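Local atomic coordinates of protein yciO (Escherichia coli, PDB entry 1K7J), a protein that is of uncharacterised function but belongs to the SUA5 family and probably binds double-stranded RNA. Residues Pro94-Gly103 / Arg116-Ser125. Sequence-based numbering, arbitrary orientation.
Sequences PGNYTFILKG and RKTIGMRVPS
Phe99 and Met121 trade both backbone bonds as an antiparallel hydrogen-bonded pair, Phe99 N reaching Met121 O at 2.8 Å (N-H...O angle 173°) and Met121 N reaching Phe99 O, and Leu101 repeats the exchange with Ile119. Past the strand ends, Gly95 N donates to Val123 O, while a water bridges Tyr97 O and Val123 N, a pair not joined directly. On the face with Phe99 and Leu101, the selenomethionine Met121 crosses Leu101 at about a right angle, its CG 3.9 Å from Leu101 CD1; both side chains reach Leu75 of helix 72-78. The other face is tight: CG2 of Thr98, anti to the backbone N (chi1 -66° for OG1), and CD1 of Ile100, 3.5 Å from Gly120 CA, close over Gly120, where a CB would run into Thr98 CG2 and crowd Ile100 CD1. Thr98 OG1 lies 3.5 Å from Arg122 CD, hydrogen-bonds Thr182 OG1, and shares a water with Arg122 NH1. The extended Arg122 chain carries NH1 to a hydrogen bond with Ser144 OG. With an alanine at Thr98, Thr182 and that water would probably lose their hydroxyl partner, and the cover over Gly120 would be thinned. The arrangement is an antiparallel strand pair inside the mixed sheet of the YrdC-like fold, set between strands 66-68 and 183-186, with helix 72-78 packed on the Leu101 face.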
ATOM      1  N   PRO A  94     -13.633   2.394   0.900  1.00 11.52           N
ATOM      2  CA  PRO A  94     -12.228   2.063   0.652  1.00 10.91           C
ATOM      3  C   PRO A  94     -11.745   2.547  -0.714  1.00 10.15           C
ATOM      4  O   PRO A  94     -12.527   3.047  -1.527  1.00 10.86           O
ATOM      5  CB  PRO A  94     -12.230   0.544   0.732  1.00 10.88           C
ATOM      6  CG  PRO A  94     -13.524   0.217   0.028  1.00 11.26           C
ATOM      7  CD  PRO A  94     -14.500   1.238   0.602  1.00 11.57           C
ATOM      8  N   GLY A  95     -10.443   2.390  -0.939  1.00  9.05           N
ATOM      9  CA  GLY A  95      -9.824   2.754  -2.200  1.00  8.62           C
ATOM     10  C   GLY A  95      -9.559   4.218  -2.491  1.00  7.92           C
ATOM     11  O   GLY A  95     -10.056   5.110  -1.799  1.00  8.03           O
ATOM     12  N   ASN A  96      -8.724   4.433  -3.505  1.00  7.80           N
ATOM     13  CA  ASN A  96      -8.365   5.752  -4.031  1.00  7.91           C
ATOM     14  C   ASN A  96      -7.595   6.746  -3.173  1.00  7.56           C
ATOM     15  O   ASN A  96      -7.160   7.777  -3.687  1.00  7.75           O
ATOM     16  CB  ASN A  96      -9.627   6.455  -4.545  1.00  8.97           C
ATOM     17  CG  ASN A  96     -10.420   5.597  -5.506  1.00 10.41           C
ATOM     18  OD1 ASN A  96      -9.870   4.712  -6.166  1.00 11.61           O
ATOM     19  ND2 ASN A  96     -11.716   5.862  -5.604  1.00 12.70           N
ATOM     20  N   TYR A  97      -7.412   6.444  -1.893  1.00  7.59           N
ATOM     21  CA  TYR A  97      -6.728   7.368  -0.990  1.00  7.45           C
ATOM     22  C   TYR A  97      -5.679   6.757  -0.077  1.00  7.28           C
ATOM     23  O   TYR A  97      -5.753   5.584   0.292  1.00  7.30           O
ATOM     24  CB  TYR A  97      -7.736   8.036  -0.053  1.00  8.05           C
ATOM     25  CG  TYR A  97      -8.797   8.884  -0.697  1.00  7.51           C
ATOM     26  CD1 TYR A  97      -8.524  10.194  -1.091  1.00  7.94           C
ATOM     27  CD2 TYR A  97     -10.094   8.398  -0.856  1.00  7.93           C
ATOM     28  CE1 TYR A  97      -9.524  11.007  -1.617  1.00  8.49           C
ATOM     29  CE2 TYR A  97     -11.099   9.198  -1.383  1.00  8.38           C
ATOM     30  CZ  TYR A  97     -10.808  10.503  -1.756  1.00  8.47           C
ATOM     31  OH  TYR A  97     -11.808  11.308  -2.237  1.00  9.31           O
ATOM     32  N   THR A  98      -4.718   7.593   0.295  1.00  7.18           N
ATOM     33  CA  THR A  98      -3.687   7.244   1.262  1.00  7.26           C
ATOM     34  C   THR A  98      -3.799   8.397   2.253  1.00  7.75           C
ATOM     35  O   THR A  98      -3.738   9.567   1.865  1.00  8.24           O
ATOM     36  CB  THR A  98      -2.278   7.240   0.662  1.00  7.14           C
ATOM     37  OG1 THR A  98      -2.178   6.192  -0.306  1.00  7.29           O
ATOM     38  CG2 THR A  98      -1.240   7.005   1.759  1.00  8.11           C
ATOM     39  N   PHE A  99      -3.986   8.075   3.526  1.00  7.71           N
ATOM     40  CA  PHE A  99      -4.129   9.107   4.543  1.00  7.96           C
ATOM     41  C   PHE A  99      -2.911   9.134   5.449  1.00  8.03           C
ATOM     42  O   PHE A  99      -2.552   8.117   6.036  1.00  7.90           O
ATOM     43  CB  PHE A  99      -5.387   8.840   5.374  1.00  8.25           C
ATOM     44  CG  PHE A  99      -6.654   8.802   4.563  1.00  8.41           C
ATOM     45  CD1 PHE A  99      -7.168   9.967   4.002  1.00  8.87           C
ATOM     46  CD2 PHE A  99      -7.330   7.599   4.356  1.00  8.87           C
ATOM     47  CE1 PHE A  99      -8.340   9.938   3.244  1.00  9.34           C
ATOM     48  CE2 PHE A  99      -8.504   7.561   3.601  1.00  8.67           C
ATOM     49  CZ  PHE A  99      -9.008   8.737   3.044  1.00  9.10           C
ATOM     50  N   ILE A 100      -2.270  10.291   5.559  1.00  8.54           N
ATOM     51  CA  ILE A 100      -1.097  10.399   6.417  1.00  8.69           C
ATOM     52  C   ILE A 100      -1.546  10.702   7.839  1.00  8.77           C
ATOM     53  O   ILE A 100      -2.225  11.700   8.091  1.00  9.24           O
ATOM     54  CB  ILE A 100      -0.136  11.508   5.940  1.00  9.14           C
ATOM     55  CG1 ILE A 100       0.217  11.293   4.466  1.00 10.24           C
ATOM     56  CG2 ILE A 100       1.122  11.507   6.802  1.00  9.61           C
ATOM     57  CD1 ILE A 100       0.700   9.901   4.136  1.00 12.41           C
ATOM     58  N   LEU A 101      -1.165   9.823   8.761  1.00  8.99           N
ATOM     59  CA  LEU A 101      -1.518   9.953  10.169  1.00  9.24           C
ATOM     60  C   LEU A 101      -0.340   9.528  11.035  1.00  9.52           C
ATOM     61  O   LEU A 101       0.637   8.965  10.544  1.00  9.78           O
ATOM     62  CB  LEU A 101      -2.717   9.051  10.487  1.00  9.77           C
ATOM     63  CG  LEU A 101      -4.042   9.418   9.814  1.00 10.39           C
ATOM     64  CD1 LEU A 101      -4.912   8.183   9.679  1.00 11.53           C
ATOM     65  CD2 LEU A 101      -4.742  10.502  10.622  1.00 10.89           C
ATOM     66  N   LYS A 102      -0.425   9.810  12.328  1.00 10.20           N
ATOM     67  CA  LYS A 102       0.635   9.399  13.234  1.00 10.65           C
ATOM     68  C   LYS A 102       0.422   7.920  13.531  1.00  9.82           C
ATOM     69  O   LYS A 102      -0.701   7.491  13.804  1.00  8.97           O
ATOM     70  CB  LYS A 102       0.578  10.207  14.532  1.00 11.99           C
ATOM     71  CG  LYS A 102       0.899  11.680  14.344  1.00 14.55           C
ATOM     72  CD  LYS A 102       0.975  12.409  15.676  1.00 17.18           C
ATOM     73  CE  LYS A 102       2.076  11.843  16.561  1.00 18.79           C
ATOM     74  NZ  LYS A 102       2.176  12.573  17.861  1.00 20.08           N
ATOM     75  N   GLY A 103       1.499   7.141  13.471  1.00 10.01           N
ATOM     76  CA  GLY A 103       1.396   5.716  13.735  1.00 10.04           C
ATOM     77  C   GLY A 103       1.389   5.387  15.214  1.00 10.57           C
ATOM     78  O   GLY A 103       2.010   6.084  16.017  1.00 10.28           O
ATOM     79  N   ARG A 116       8.229  13.480  11.933  1.00 17.42           N
ATOM     80  CA  ARG A 116       6.807  13.593  12.230  1.00 16.27           C
ATOM     81  C   ARG A 116       6.142  12.343  12.822  1.00 15.14           C
ATOM     82  O   ARG A 116       5.022  12.418  13.333  1.00 15.16           O
ATOM     83  CB  ARG A 116       6.072  14.029  10.959  1.00 16.83           C
ATOM     84  CG  ARG A 116       6.667  15.282  10.308  1.00 17.21           C
ATOM     85  CD  ARG A 116       5.638  15.944   9.419  1.00 18.02           C
ATOM     86  NE  ARG A 116       4.440  16.234  10.198  1.00 18.09           N
ATOM     87  CZ  ARG A 116       3.197  16.068   9.761  1.00 18.05           C
ATOM     88  NH1 ARG A 116       2.972  15.614   8.530  1.00 17.42           N
ATOM     89  NH2 ARG A 116       2.180  16.331  10.571  1.00 17.29           N
ATOM     90  N   LYS A 117       6.833  11.208  12.760  1.00 14.31           N
ATOM     91  CA  LYS A 117       6.329   9.937  13.289  1.00 13.75           C
ATOM     92  C   LYS A 117       5.039   9.508  12.593  1.00 12.56           C
ATOM     93  O   LYS A 117       4.180   8.842  13.182  1.00 11.96           O
ATOM     94  CB  LYS A 117       6.088  10.044  14.799  1.00 15.02           C
ATOM     95  CG  LYS A 117       7.264  10.616  15.584  1.00 17.28           C
ATOM     96  CD  LYS A 117       8.533   9.814  15.363  1.00 19.30           C
ATOM     97  CE  LYS A 117       9.712  10.446  16.089  1.00 20.51           C
ATOM     98  NZ  LYS A 117      10.988   9.739  15.787  1.00 21.51           N
ATOM     99  N   THR A 118       4.922   9.881  11.327  1.00 11.94           N
ATOM    100  CA  THR A 118       3.743   9.561  10.540  1.00 11.42           C
ATOM    101  C   THR A 118       3.963   8.389   9.596  1.00 11.34           C
ATOM    102  O   THR A 118       5.084   7.911   9.411  1.00 10.81           O
ATOM    103  CB  THR A 118       3.321  10.761   9.688  1.00 10.97           C
ATOM    104  OG1 THR A 118       4.443  11.202   8.913  1.00 11.88           O
ATOM    105  CG2 THR A 118       2.826  11.895  10.571  1.00 11.45           C
ATOM    106  N   ILE A 119       2.867   7.935   9.000  1.00 10.78           N
ATOM    107  CA  ILE A 119       2.893   6.845   8.040  1.00 10.77           C
ATOM    108  C   ILE A 119       1.578   6.906   7.268  1.00 10.13           C
ATOM    109  O   ILE A 119       0.559   7.350   7.803  1.00  9.88           O
ATOM    110  CB  ILE A 119       3.068   5.472   8.747  1.00 11.40           C
ATOM    111  CG1 ILE A 119       3.198   4.359   7.703  1.00 11.44           C
ATOM    112  CG2 ILE A 119       1.913   5.215   9.704  1.00 10.90           C
ATOM    113  CD1 ILE A 119       3.781   3.068   8.260  1.00 12.18           C
ATOM    114  N   GLY A 120       1.611   6.497   6.005  1.00 10.00           N
ATOM    115  CA  GLY A 120       0.413   6.530   5.188  1.00  9.70           C
ATOM    116  C   GLY A 120      -0.462   5.318   5.436  1.00  9.89           C
ATOM    117  O   GLY A 120       0.035   4.192   5.495  1.00 11.45           O
HETATM  118  N   MSE A 121      -1.760   5.552   5.596  1.00  9.42           N
HETATM  119  CA  MSE A 121      -2.719   4.482   5.840  1.00  9.16           C
HETATM  120  C   MSE A 121      -3.560   4.347   4.579  1.00  8.60           C
HETATM  121  O   MSE A 121      -4.074   5.340   4.057  1.00  8.26           O
HETATM  122  CB  MSE A 121      -3.589   4.829   7.048  1.00 10.44           C
HETATM  123  CG  MSE A 121      -2.782   5.189   8.305  1.00 11.04           C
HETATM  124 SE   MSE A 121      -1.493   3.827   8.833  1.00 12.97          SE
HETATM  125  CE  MSE A 121      -2.743   2.494   9.437  1.00  8.13           C
ATOM    126  N   ARG A 122      -3.710   3.120   4.095  1.00  8.10           N
ATOM    127  CA  ARG A 122      -4.434   2.906   2.849  1.00  7.79           C
ATOM    128  C   ARG A 122      -5.270   1.631   2.843  1.00  7.64           C
ATOM    129  O   ARG A 122      -4.758   0.542   3.098  1.00  8.59           O
ATOM    130  CB  ARG A 122      -3.404   2.880   1.718  1.00  7.37           C
ATOM    131  CG  ARG A 122      -3.904   2.666   0.305  1.00  8.08           C
ATOM    132  CD  ARG A 122      -2.695   2.786  -0.618  1.00  7.66           C
ATOM    133  NE  ARG A 122      -2.917   2.288  -1.973  1.00  8.27           N
ATOM    134  CZ  ARG A 122      -1.985   2.301  -2.918  1.00  7.75           C
ATOM    135  NH1 ARG A 122      -0.780   2.787  -2.646  1.00  8.87           N
ATOM    136  NH2 ARG A 122      -2.252   1.832  -4.130  1.00  9.42           N
ATOM    137  N   VAL A 123      -6.562   1.782   2.564  1.00  7.35           N
ATOM    138  CA  VAL A 123      -7.478   0.649   2.493  1.00  7.68           C
ATOM    139  C   VAL A 123      -7.802   0.430   1.017  1.00  7.65           C
ATOM    140  O   VAL A 123      -8.469   1.254   0.397  1.00  8.37           O
ATOM    141  CB  VAL A 123      -8.796   0.935   3.246  1.00  6.99           C
ATOM    142  CG1 VAL A 123      -9.739  -0.252   3.118  1.00  8.40           C
ATOM    143  CG2 VAL A 123      -8.506   1.230   4.717  1.00  8.25           C
ATOM    144  N   PRO A 124      -7.323  -0.681   0.433  1.00  7.64           N
ATOM    145  CA  PRO A 124      -7.583  -0.972  -0.981  1.00  7.61           C
ATOM    146  C   PRO A 124      -9.001  -1.497  -1.190  1.00  7.85           C
ATOM    147  O   PRO A 124      -9.580  -2.101  -0.293  1.00  8.92           O
ATOM    148  CB  PRO A 124      -6.520  -2.011  -1.311  1.00  7.79           C
ATOM    149  CG  PRO A 124      -6.444  -2.801  -0.041  1.00  7.45           C
ATOM    150  CD  PRO A 124      -6.486  -1.731   1.045  1.00  7.29           C
ATOM    151  N   SER A 125      -9.557  -1.273  -2.377  1.00  8.17           N
ATOM    152  CA  SER A 125     -10.919  -1.715  -2.653  1.00  8.33           C
ATOM    153  C   SER A 125     -11.031  -2.940  -3.562  1.00  8.33           C
ATOM    154  O   SER A 125     -12.109  -3.524  -3.678  1.00  9.47           O
ATOM    155  CB  SER A 125     -11.712  -0.570  -3.283  1.00  9.15           C
ATOM    156  OG  SER A 125     -11.198  -0.265  -4.572  1.00 11.07           O
TER
HETATM  157  O   HOH W   1      -7.599   4.473   2.258  1.00  9.41           O
HETATM  158  O   HOH W   2       0.215   4.838  -0.607  1.00  9.00           O
HETATM  159  O   HOH W   3       3.409   8.455  15.946  1.00 13.54           O